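Local coordinates for putative membrane anchored protein (Corynebacterium diphtheriae, PDB 3LSO), which is of unknown function but is probably displayed on the bacterial surface by a membrane anchor, its elongated body built of beta-rich domains, at residues S93-V98 and F154-I160. Coordinates in Å, arbitrary orientation, origin at the centre of the assembly. Residues are numbered along the deposited sequence.
Sequences SIRINV and FIPEKTI
An antiparallel pairing can continue past a corner in one of its strands, as 93-98 with 154-160 shows. The extended run 93-97 meets 154-157 at 136° between N-to-C directions, axes 4.2 Å apart at closest approach. I94 opens the contact with its CA 3.5 Å from I160 O, a CA-H...O contact. At R95 the register slips: its N donates to I160 O (2.9 Å), whereas its O receives only a weak bond from E157 N (3.3 Å), so K158 and T159 loop out between them; K158, in a helical conformation (-49/-45), turns the chain out of the extended run. The R95 side chain (chi1 m, chi2 t, chi3 p) fills this corner; NH1 donates to T159 O (3.1 Å), forms a long salt bridge with E157 OE1 (3.9 Å), and shares a water with E157 OE1 and T159 N. I96 pairs with P156 as a non-hydrogen-bonded antiparallel pair (CA-CA 4.7 Å), a position that suits a proline; I96 CD1 meets I160 CD1 at 3.8 Å. N97 N donates to I155 O (2.8 Å), and N97 O accepts a CA-H...O contact from F154 CA (3.3 Å). V98, leaving the strand at -114/-5, lays CG1 over the F154 ring in a CH-pi contact, 3.9 Å from the centroid. The result is a two-residue interruption in strand 150-167, across which R95 carries the pairing on to S93 with T162, in the DIP2116-like N-terminal domain, a member of the E-set clan. On the far edge of 93-98, I94 and I96 bond through their backbones to I120 and L118 of strand 117-129, and V98 to G116 just ahead of it, while F53 and F49 of strand 41-54 pack on I96 and I160.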
loop_
_atom_site.group_PDB
_atom_site.type_symbol
_atom_site.label_atom_id
_atom_site.label_comp_id
_atom_site.label_asym_id
_atom_site.label_seq_id
_atom_site.Cartn_x
_atom_site.Cartn_y
_atom_site.Cartn_z
ATOM N N SER B 93 27.085 -34.191 -2.850
ATOM C CA SER B 93 26.678 -33.053 -2.053
ATOM C C SER B 93 27.038 -31.763 -2.753
ATOM O O SER B 93 28.217 -31.485 -2.952
ATOM C CB SER B 93 27.390 -33.093 -0.697
ATOM O OG SER B 93 26.481 -33.252 0.379
ATOM N N ILE B 94 26.035 -30.972 -3.125
ATOM C CA ILE B 94 26.266 -29.617 -3.626
ATOM C C ILE B 94 25.980 -28.669 -2.484
ATOM O O ILE B 94 24.923 -28.756 -1.860
ATOM C CB ILE B 94 25.340 -29.280 -4.768
ATOM C CG1 ILE B 94 25.504 -30.311 -5.872
ATOM C CG2 ILE B 94 25.637 -27.877 -5.307
ATOM C CD1 ILE B 94 24.259 -30.495 -6.705
ATOM N N ARG B 95 26.913 -27.770 -2.196
ATOM C CA ARG B 95 26.799 -26.953 -1.014
ATOM C C ARG B 95 26.766 -25.489 -1.374
ATOM O O ARG B 95 27.695 -24.955 -2.003
ATOM C CB ARG B 95 27.931 -27.279 -0.063
ATOM C CG ARG B 95 27.993 -28.761 0.203
ATOM C CD ARG B 95 29.141 -29.138 1.058
ATOM N NE ARG B 95 28.953 -28.706 2.435
ATOM C CZ ARG B 95 29.674 -27.753 3.011
ATOM N NH1 ARG B 95 30.630 -27.122 2.317
ATOM N NH2 ARG B 95 29.434 -27.435 4.276
ATOM N N ILE B 96 25.665 -24.847 -1.011
ATOM C CA ILE B 96 25.456 -23.456 -1.345
ATOM C C ILE B 96 25.330 -22.751 -0.021
ATOM O O ILE B 96 24.710 -23.277 0.903
ATOM C CB ILE B 96 24.155 -23.257 -2.170
ATOM C CG1 ILE B 96 24.136 -24.125 -3.434
ATOM C CG2 ILE B 96 23.917 -21.788 -2.513
ATOM C CD1 ILE B 96 25.337 -23.998 -4.319
ATOM N N ASN B 97 25.953 -21.583 0.085
ATOM C CA ASN B 97 25.741 -20.697 1.216
ATOM C C ASN B 97 24.441 -19.948 0.982
ATOM O O ASN B 97 24.310 -19.222 -0.005
ATOM C CB ASN B 97 26.908 -19.712 1.357
ATOM C CG ASN B 97 26.897 -18.955 2.683
ATOM O OD1 ASN B 97 25.871 -18.808 3.342
ATOM N ND2 ASN B 97 28.061 -18.461 3.069
ATOM N N VAL B 98 23.472 -20.134 1.876
ATOM C CA VAL B 98 22.193 -19.440 1.728
ATOM C C VAL B 98 21.923 -18.430 2.825
ATOM O O VAL B 98 20.927 -17.728 2.766
ATOM C CB VAL B 98 20.989 -20.406 1.617
ATOM C CG1 VAL B 98 21.112 -21.270 0.373
ATOM C CG2 VAL B 98 20.842 -21.239 2.886
ATOM N N PHE B 154 22.868 -15.849 -2.266
ATOM C CA PHE B 154 23.312 -17.219 -2.459
ATOM C C PHE B 154 24.740 -17.315 -3.007
ATOM O O PHE B 154 24.948 -17.379 -4.220
ATOM C CB PHE B 154 22.325 -18.000 -3.345
ATOM C CG PHE B 154 20.981 -18.280 -2.696
ATOM C CD1 PHE B 154 20.740 -17.986 -1.349
ATOM C CD2 PHE B 154 19.966 -18.879 -3.432
ATOM C CE1 PHE B 154 19.505 -18.252 -0.766
ATOM C CE2 PHE B 154 18.726 -19.155 -2.856
ATOM C CZ PHE B 154 18.499 -18.841 -1.522
ATOM N N ILE B 155 25.712 -17.321 -2.092
ATOM C CA ILE B 155 27.129 -17.521 -2.395
ATOM C C ILE B 155 27.370 -19.017 -2.549
ATOM O O ILE B 155 26.657 -19.802 -1.949
ATOM C CB ILE B 155 28.014 -17.012 -1.217
ATOM C CG1 ILE B 155 27.555 -15.635 -0.723
ATOM C CG2 ILE B 155 29.505 -16.987 -1.585
ATOM C CD1 ILE B 155 27.463 -14.569 -1.802
ATOM N N PRO B 156 28.366 -19.423 -3.365
ATOM C CA PRO B 156 28.821 -20.822 -3.230
ATOM C C PRO B 156 29.571 -21.049 -1.916
ATOM O O PRO B 156 30.053 -20.095 -1.303
ATOM C CB PRO B 156 29.770 -21.017 -4.425
ATOM C CG PRO B 156 30.123 -19.636 -4.891
ATOM C CD PRO B 156 28.954 -18.755 -4.543
ATOM N N GLU B 157 29.642 -22.298 -1.478
ATOM C CA GLU B 157 30.447 -22.656 -0.319
ATOM C C GLU B 157 31.870 -22.927 -0.776
ATOM O O GLU B 157 32.089 -23.364 -1.901
ATOM C CB GLU B 157 29.850 -23.867 0.412
ATOM C CG GLU B 157 28.909 -23.506 1.599
ATOM C CD GLU B 157 29.664 -22.994 2.838
ATOM O OE1 GLU B 157 30.891 -23.255 2.954
ATOM O OE2 GLU B 157 29.042 -22.331 3.699
ATOM N N LYS B 158 32.841 -22.645 0.087
ATOM C CA LYS B 158 34.243 -22.903 -0.231
ATOM C C LYS B 158 34.423 -24.331 -0.781
ATOM O O LYS B 158 35.113 -24.524 -1.784
ATOM C CB LYS B 158 35.132 -22.630 0.991
ATOM C CG LYS B 158 36.643 -22.831 0.773
ATOM C CD LYS B 158 37.306 -21.607 0.133
ATOM C CE LYS B 158 38.767 -21.886 -0.267
ATOM N NZ LYS B 158 39.739 -21.410 0.757
ATOM N N THR B 159 33.791 -25.314 -0.135
ATOM C CA THR B 159 33.728 -26.683 -0.653
ATOM C C THR B 159 32.387 -26.889 -1.323
ATOM O O THR B 159 31.409 -27.326 -0.708
ATOM C CB THR B 159 33.949 -27.754 0.452
ATOM O OG1 THR B 159 35.177 -27.480 1.148
ATOM C CG2 THR B 159 34.016 -29.149 -0.156
ATOM N N ILE B 160 32.356 -26.570 -2.602
ATOM C CA ILE B 160 31.111 -26.507 -3.349
ATOM C C ILE B 160 30.537 -27.880 -3.645
ATOM O O ILE B 160 29.335 -28.038 -3.825
ATOM C CB ILE B 160 31.276 -25.678 -4.658
ATOM C CG1 ILE B 160 30.047 -25.783 -5.541
ATOM C CG2 ILE B 160 32.468 -26.127 -5.438
ATOM C CD1 ILE B 160 29.002 -24.780 -5.201
HETATM O O HOH W 1 32.907 -25.309 2.713
#